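Local coordinates for protein HTH-type transcriptional regulator mcbR (Escherichia coli UMEA 3718-1, PDB 4P9F) that is important for biofilm formation and represses McbA expression by binding its promoter region, which prevents colanic acid overproduction and mucoidy, at residues V10-D13 and L14-Q17; R130-R133 and L134-H138; L198-I201 and M202-N205. All blocks are in the same frame, centred on the assembly; numbering follows the deposited sequence.

Contact 1 (V10-D13 and L14-Q17)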
loop_
_atom_site.group_PDB
_atom_site.type_symbol
_atom_site.label_atom_id
_atom_site.label_comp_id
_atom_site.label_asym_id
_atom_site.label_seq_id
_atom_site.Cartn_x
_atom_site.Cartn_y
_atom_site.Cartn_z
ATOM N N VAL A 10 -20.585 1.379 -2.099
ATOM C CA VAL A 10 -20.309 0.652 -3.339
ATOM C C VAL A 10 -18.820 0.288 -3.446
ATOM O O VAL A 10 -18.468 -0.806 -3.847
ATOM C CB VAL A 10 -20.719 1.475 -4.588
ATOM C CG1 VAL A 10 -20.362 0.711 -5.865
ATOM C CG2 VAL A 10 -22.240 1.808 -4.551
ATOM N N GLU A 11 -17.947 1.230 -3.089
ATOM C CA GLU A 11 -16.522 0.980 -3.170
ATOM C C GLU A 11 -16.073 -0.191 -2.280
ATOM O O GLU A 11 -15.322 -1.065 -2.720
ATOM C CB GLU A 11 -15.734 2.216 -2.759
ATOM C CG GLU A 11 -14.240 1.991 -2.949
ATOM C CD GLU A 11 -13.401 3.101 -2.369
ATOM O OE1 GLU A 11 -13.962 3.968 -1.651
ATOM O OE2 GLU A 11 -12.185 3.109 -2.658
ATOM N N ASN A 12 -16.529 -0.193 -1.029
ATOM C CA ASN A 12 -16.196 -1.280 -0.105
ATOM C C ASN A 12 -16.754 -2.610 -0.565
ATOM O O ASN A 12 -16.088 -3.641 -0.437
ATOM C CB ASN A 12 -16.688 -0.956 1.303
ATOM C CG ASN A 12 -15.846 0.110 1.964
ATOM O OD1 ASN A 12 -14.675 0.305 1.607
ATOM N ND2 ASN A 12 -16.416 0.788 2.944
ATOM N N ASP A 13 -17.965 -2.600 -1.118
ATOM C CA ASP A 13 -18.530 -3.850 -1.630
ATOM C C ASP A 13 -17.740 -4.385 -2.837
ATOM O O ASP A 13 -17.489 -5.586 -2.948
ATOM C CB ASP A 13 -20.005 -3.664 -1.967
ATOM C CG ASP A 13 -20.869 -3.524 -0.698
ATOM O OD1 ASP A 13 -20.393 -3.930 0.390
ATOM O OD2 ASP A 13 -22.010 -3.010 -0.783
ATOM N N LEU A 14 -17.336 -3.496 -3.734
ATOM C CA LEU A 14 -16.489 -3.909 -4.848
ATOM C C LEU A 14 -15.109 -4.389 -4.354
ATOM O O LEU A 14 -14.558 -5.343 -4.891
ATOM C CB LEU A 14 -16.298 -2.769 -5.845
ATOM C CG LEU A 14 -17.518 -2.414 -6.699
ATOM C CD1 LEU A 14 -17.294 -1.102 -7.426
ATOM C CD2 LEU A 14 -17.835 -3.554 -7.671
ATOM N N LYS A 15 -14.534 -3.714 -3.362
ATOM C CA LYS A 15 -13.265 -4.190 -2.776
ATOM C C LYS A 15 -13.435 -5.600 -2.221
ATOM O O LYS A 15 -12.585 -6.474 -2.419
ATOM C CB LYS A 15 -12.789 -3.249 -1.681
ATOM C CG LYS A 15 -12.206 -1.918 -2.186
ATOM C CD LYS A 15 -11.733 -1.047 -0.990
ATOM C CE LYS A 15 -11.046 0.254 -1.456
ATOM N NZ LYS A 15 -10.569 1.128 -0.305
ATOM N N HIS A 16 -14.559 -5.817 -1.542
ATOM C CA HIS A 16 -14.856 -7.115 -0.951
ATOM C C HIS A 16 -14.995 -8.185 -2.036
ATOM O O HIS A 16 -14.368 -9.236 -1.954
ATOM C CB HIS A 16 -16.127 -7.031 -0.089
ATOM C CG HIS A 16 -16.438 -8.300 0.646
ATOM N ND1 HIS A 16 -17.299 -9.252 0.152
ATOM C CD2 HIS A 16 -15.929 -8.817 1.793
ATOM C CE1 HIS A 16 -17.356 -10.278 0.989
ATOM N NE2 HIS A 16 -16.530 -10.038 1.989
ATOM N N GLN A 17 -15.781 -7.887 -3.071
ATOM C CA GLN A 17 -15.976 -8.795 -4.201
ATOM C C GLN A 17 -14.649 -9.138 -4.887
ATOM O O GLN A 17 -14.379 -10.297 -5.175
ATOM C CB GLN A 17 -16.909 -8.157 -5.242
ATOM C CG GLN A 17 -18.324 -7.930 -4.761
ATOM C CD GLN A 17 -19.014 -9.222 -4.389
ATOM O OE1 GLN A 17 -19.450 -9.401 -3.253
ATOM N NE2 GLN A 17 -19.129 -10.126 -5.351
HETATM O O HOH W 1 -12.757 1.903 1.099
#
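Glu11 and Lys15, one helical turn apart on helix 6-19, form an i to i+4 salt bridge in which the two side chains run alongside each other. The bridge is long, with Glu11 OE2 at 3.5 Å from Lys15 NZ, and the carboxylate oxygen comes slightly nearer the carbon below the ammonium, Lys15 CE, at 3.3 Å. Both chains are extended beyond CG; the Glu11 CG stands anti to the backbone N (chi1 -176°), which sends the carboxylate along the same flank as the lysine. The other oxygen, OE1, pairs with Arg51 of helix 42-54, so the carboxylate is shared between two cations. A water bonds Lys15 to Asn12, accepting from NZ at 2.7 Å and donating to Asn12 OD1. Apolar contact comes from Val10 CG1, 3.9 Å from Leu14 CD1; these side chains point the same way, toward helices 31-38 and 42-54, where Leu14 meets Leu34 and Leu49. Four backbone bonds, such as Lys15 N to Glu11 O at 2.8 Å, hold the turn itself. The arrangement is that of an amphipathic helix in a winged helix-turn-helix domain of the GntR family, packed against the helices that carry the DNA-binding motif.

Contact 2 (R130-R133 and L134-H138)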
loop_
_atom_site.group_PDB
_atom_site.type_symbol
_atom_site.label_atom_id
_atom_site.label_comp_id
_atom_site.label_asym_id
_atom_site.label_seq_id
_atom_site.Cartn_x
_atom_site.Cartn_y
_atom_site.Cartn_z
ATOM N N ARG A 130 -10.075 -14.090 5.641
ATOM C CA ARG A 130 -9.865 -12.646 5.567
ATOM C C ARG A 130 -10.215 -11.942 6.877
ATOM O O ARG A 130 -9.408 -11.187 7.424
ATOM C CB ARG A 130 -10.709 -12.089 4.411
ATOM C CG ARG A 130 -10.443 -10.661 3.987
ATOM C CD ARG A 130 -11.513 -10.232 2.975
ATOM N NE ARG A 130 -12.841 -10.179 3.605
ATOM C CZ ARG A 130 -13.320 -9.138 4.277
ATOM N NH1 ARG A 130 -12.576 -8.054 4.460
ATOM N NH2 ARG A 130 -14.533 -9.198 4.801
ATOM N N LEU A 131 -11.415 -12.220 7.382
ATOM C CA LEU A 131 -11.916 -11.588 8.599
ATOM C C LEU A 131 -11.053 -11.960 9.802
ATOM O O LEU A 131 -10.796 -11.145 10.684
ATOM C CB LEU A 131 -13.362 -12.019 8.840
ATOM C CG LEU A 131 -14.431 -11.353 7.975
ATOM C CD1 LEU A 131 -15.807 -11.873 8.349
ATOM C CD2 LEU A 131 -14.369 -9.832 8.067
ATOM N N PHE A 132 -10.621 -13.212 9.833
ATOM C CA PHE A 132 -9.774 -13.718 10.901
ATOM C C PHE A 132 -8.435 -12.973 10.920
ATOM O O PHE A 132 -8.021 -12.434 11.949
ATOM C CB PHE A 132 -9.567 -15.228 10.717
ATOM C CG PHE A 132 -8.634 -15.864 11.725
ATOM C CD1 PHE A 132 -9.085 -16.202 12.997
ATOM C CD2 PHE A 132 -7.319 -16.149 11.385
ATOM C CE1 PHE A 132 -8.236 -16.795 13.927
ATOM C CE2 PHE A 132 -6.454 -16.755 12.308
ATOM C CZ PHE A 132 -6.914 -17.075 13.581
ATOM N N ARG A 133 -7.758 -12.927 9.779
ATOM C CA ARG A 133 -6.449 -12.288 9.762
ATOM C C ARG A 133 -6.561 -10.777 9.996
ATOM O O ARG A 133 -5.749 -10.187 10.702
ATOM C CB ARG A 133 -5.709 -12.550 8.445
ATOM C CG ARG A 133 -4.957 -13.894 8.396
ATOM C CD ARG A 133 -4.077 -13.953 7.140
ATOM N NE ARG A 133 -4.403 -15.027 6.220
ATOM C CZ ARG A 133 -3.804 -15.184 5.047
ATOM N NH1 ARG A 133 -2.862 -14.328 4.677
ATOM N NH2 ARG A 133 -4.145 -16.186 4.246
ATOM N N LEU A 134 -7.595 -10.159 9.438
ATOM C CA LEU A 134 -7.768 -8.723 9.602
ATOM C C LEU A 134 -8.069 -8.351 11.051
ATOM O O LEU A 134 -7.589 -7.334 11.537
ATOM C CB LEU A 134 -8.878 -8.216 8.689
ATOM C CG LEU A 134 -8.838 -6.719 8.393
ATOM C CD1 LEU A 134 -7.474 -6.317 7.887
ATOM C CD2 LEU A 134 -9.911 -6.360 7.393
ATOM N N ALA A 135 -8.840 -9.190 11.741
ATOM C CA ALA A 135 -9.114 -8.988 13.151
ATOM C C ALA A 135 -7.814 -8.996 13.945
ATOM O O ALA A 135 -7.641 -8.223 14.894
ATOM C CB ALA A 135 -10.073 -10.061 13.681
ATOM N N ILE A 136 -6.902 -9.879 13.564
ATOM C CA ILE A 136 -5.593 -9.906 14.192
ATOM C C ILE A 136 -4.847 -8.611 13.890
ATOM O O ILE A 136 -4.394 -7.915 14.807
ATOM C CB ILE A 136 -4.746 -11.107 13.702
ATOM C CG1 ILE A 136 -5.400 -12.435 14.120
ATOM C CG2 ILE A 136 -3.332 -11.028 14.262
ATOM C CD1 ILE A 136 -4.783 -13.659 13.434
ATOM N N TYR A 137 -4.743 -8.291 12.600
ATOM C CA TYR A 137 -3.905 -7.184 12.149
ATOM C C TYR A 137 -4.339 -5.858 12.743
ATOM O O TYR A 137 -3.495 -5.016 13.041
ATOM C CB TYR A 137 -3.902 -7.086 10.622
ATOM C CG TYR A 137 -3.392 -8.320 9.922
ATOM C CD1 TYR A 137 -2.628 -9.266 10.595
ATOM C CD2 TYR A 137 -3.680 -8.541 8.582
ATOM C CE1 TYR A 137 -2.162 -10.399 9.953
ATOM C CE2 TYR A 137 -3.218 -9.665 7.930
ATOM C CZ TYR A 137 -2.458 -10.596 8.622
ATOM O OH TYR A 137 -2.009 -11.728 7.964
ATOM N N HIS A 138 -5.648 -5.684 12.928
ATOM C CA HIS A 138 -6.175 -4.441 13.466
ATOM C C HIS A 138 -5.628 -4.128 14.853
ATOM O O HIS A 138 -5.506 -2.954 15.209
ATOM C CB HIS A 138 -7.712 -4.476 13.518
ATOM C CG HIS A 138 -8.372 -4.186 12.206
ATOM N ND1 HIS A 138 -9.712 -4.414 11.980
ATOM C CD2 HIS A 138 -7.883 -3.652 11.060
ATOM C CE1 HIS A 138 -10.018 -4.050 10.744
ATOM N NE2 HIS A 138 -8.927 -3.585 10.166
#
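Tyr137 lies alongside Arg133, one turn apart on helix 122-138, within the all-helical FCD domain that GntR regulators of this type join to their DNA-binding domain. Polar and aliphatic contacts are combined in this pair. The phenol oxygen Tyr137 OH sits 3.1 Å from Arg133 CD, at the edge of the guanidinium and near its plane, while the ring stands steeply to that group, the planes 79° apart. Their polar ends share a partner outside the turn: Glu87 OE1 takes a salt bridge from Arg133 NH1 and a hydrogen bond with Tyr137 OH. A phenylalanine in place of Tyr137 would probably leave Glu87 without one of its two partners here and take away the oxygen that packs against Arg133 CD.

Apolar packing occupies another flank. Ile136 CD1 meets the ring of Phe132 in an off-centre CH-pi contact, 4.2 Å from the centroid, and is 3.7 Å from its CE2 atom. Phe132 CG is anti to the backbone N (chi1 177°), which brings the ring near the isoleucine tip; Leu182 of helix 177-187 and Leu106 of helix 100-119 touch both residues.

Backbone bonds complete the turn, Leu134 N reaching Arg130 O at 2.9 Å. The carbonyl of Arg133 does more than accept from Tyr137 N, which approaches in the carbonyl plane: the same oxygen lies over one face of the tyrosine ring, offset toward its rim and 3.1 Å above the ring plane.

Contact 3 (L198-I201 and M202-N205)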
loop_
_atom_site.group_PDB
_atom_site.type_symbol
_atom_site.label_atom_id
_atom_site.label_comp_id
_atom_site.label_asym_id
_atom_site.label_seq_id
_atom_site.Cartn_x
_atom_site.Cartn_y
_atom_site.Cartn_z
ATOM N N LEU A 198 1.841 -17.986 10.531
ATOM C CA LEU A 198 1.254 -17.158 9.496
ATOM C C LEU A 198 1.992 -17.365 8.168
ATOM O O LEU A 198 1.363 -17.427 7.117
ATOM C CB LEU A 198 1.283 -15.685 9.892
ATOM C CG LEU A 198 0.603 -14.736 8.899
ATOM C CD1 LEU A 198 -0.860 -15.160 8.646
ATOM C CD2 LEU A 198 0.686 -13.277 9.403
ATOM N N ALA A 199 3.315 -17.486 8.213
ATOM C CA ALA A 199 4.075 -17.781 7.000
ATOM C C ALA A 199 3.650 -19.124 6.393
ATOM O O ALA A 199 3.484 -19.239 5.180
ATOM C CB ALA A 199 5.581 -17.789 7.288
ATOM N N GLU A 200 3.451 -20.126 7.249
ATOM C CA GLU A 200 3.004 -21.446 6.809
ATOM C C GLU A 200 1.618 -21.358 6.158
ATOM O O GLU A 200 1.353 -21.998 5.135
ATOM C CB GLU A 200 2.973 -22.426 7.999
ATOM C CG GLU A 200 4.347 -22.924 8.505
ATOM C CD GLU A 200 4.891 -24.133 7.745
ATOM O OE1 GLU A 200 4.208 -25.178 7.730
ATOM O OE2 GLU A 200 6.011 -24.061 7.198
ATOM N N ILE A 201 0.733 -20.568 6.762
ATOM C CA ILE A 201 -0.617 -20.362 6.219
ATOM C C ILE A 201 -0.540 -19.779 4.818
ATOM O O ILE A 201 -1.204 -20.251 3.887
ATOM C CB ILE A 201 -1.458 -19.435 7.135
ATOM C CG1 ILE A 201 -1.814 -20.178 8.435
ATOM C CG2 ILE A 201 -2.745 -18.966 6.427
ATOM C CD1 ILE A 201 -2.464 -19.315 9.474
HETATM N N MSE A 202 0.281 -18.754 4.671
HETATM C CA MSE A 202 0.417 -18.088 3.394
HETATM C C MSE A 202 1.034 -19.016 2.364
HETATM O O MSE A 202 0.545 -19.099 1.242
HETATM C CB MSE A 202 1.239 -16.804 3.543
HETATM C CG MSE A 202 0.504 -15.697 4.340
HETATM SE SE MSE A 202 1.454 -13.959 4.318
HETATM C CE MSE A 202 2.973 -14.372 5.453
ATOM N N GLN A 203 2.076 -19.747 2.752
ATOM C CA GLN A 203 2.735 -20.674 1.828
ATOM C C GLN A 203 1.770 -21.725 1.278
ATOM O O GLN A 203 1.717 -21.955 0.062
ATOM C CB GLN A 203 3.917 -21.377 2.502
ATOM C CG GLN A 203 5.169 -20.549 2.552
ATOM C CD GLN A 203 6.303 -21.258 3.257
ATOM O OE1 GLN A 203 6.291 -22.483 3.412
ATOM N NE2 GLN A 203 7.290 -20.488 3.699
ATOM N N GLN A 204 0.988 -22.338 2.161
ATOM C CA GLN A 204 0.064 -23.381 1.716
ATOM C C GLN A 204 -1.081 -22.801 0.861
ATOM O O GLN A 204 -1.518 -23.441 -0.099
ATOM C CB GLN A 204 -0.493 -24.163 2.916
ATOM C CG GLN A 204 -1.461 -23.384 3.816
ATOM C CD GLN A 204 -1.974 -24.195 5.013
ATOM O OE1 GLN A 204 -1.429 -25.250 5.346
ATOM N NE2 GLN A 204 -3.033 -23.702 5.652
ATOM N N ASN A 205 -1.543 -21.587 1.171
ATOM C CA ASN A 205 -2.655 -20.998 0.417
ATOM C C ASN A 205 -2.202 -20.544 -0.978
ATOM O O ASN A 205 -2.911 -20.723 -1.977
ATOM C CB ASN A 205 -3.299 -19.826 1.195
ATOM C CG ASN A 205 -4.065 -20.295 2.440
ATOM O OD1 ASN A 205 -4.314 -21.485 2.612
ATOM N ND2 ASN A 205 -4.469 -19.356 3.287
#
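Met202, present as selenomethionine, folds back along helix 191-210 over Leu198 and Ala199 in the preceding turn. Its CB stands 3.6 Å from the carbonyl oxygen Leu198 O, and CG comes closer to that same oxygen, at 3.4 Å. The chain stays extended through SE and then bends (chi3 -71°), a turn that carries the terminal methyl back toward the helix. There CE lies 3.9 Å from Ala199 CA and 4.2 Å from Leu198 CG, the two side chains crossing at a slant. Tyr84 and Leu88 of helix 73-95, together with Arg133 of helix 122-138, also touch this side chain.

Beneath it the main chain is regular: Met202 N gives a 3.0 Å hydrogen bond to Leu198 O. On another flank Ile201 and Asn205 run side by side, with the methyl Ile201 CG2 at 3.6 Å from the amide nitrogen Asn205 ND2, which is itself hydrogen-bonded to Tyr179 OH. Gln204 similarly sends NE2 to the backbone oxygen of His175.

Between these turns, therefore, side chains meet by van der Waals contact, while the hydrogen bonds joining them are main-chain ones. The amide nitrogens of Gln204 and Asn205 instead bond to His175 and Tyr179, elsewhere in the domain.

The three contacts are short runs of about two turns on three different helices, met in series along the chain. Contact 1 belongs to helix 6-19 of the DNA-binding region, whereas contacts 2 and 3 lie on helices 122-138 and 191-210 of the FCD domain. The centres of contacts 2 and 3 are about 15 Å apart, and they touch directly: Arg133 packs on Leu198, Met202 and Asn205, and Tyr137 on Leu198. Contact 1 is about 17 Å from contact 2, centre to centre, yet His16 packs against Arg130 there, and both have Asn127 as a hydrogen-bond partner. Contact 3 lies across the chain's centre from contact 1, without touching it. Contact 2 thus touches both others, tying FCD helices to helix 6-19 through Arg130 and Asn127.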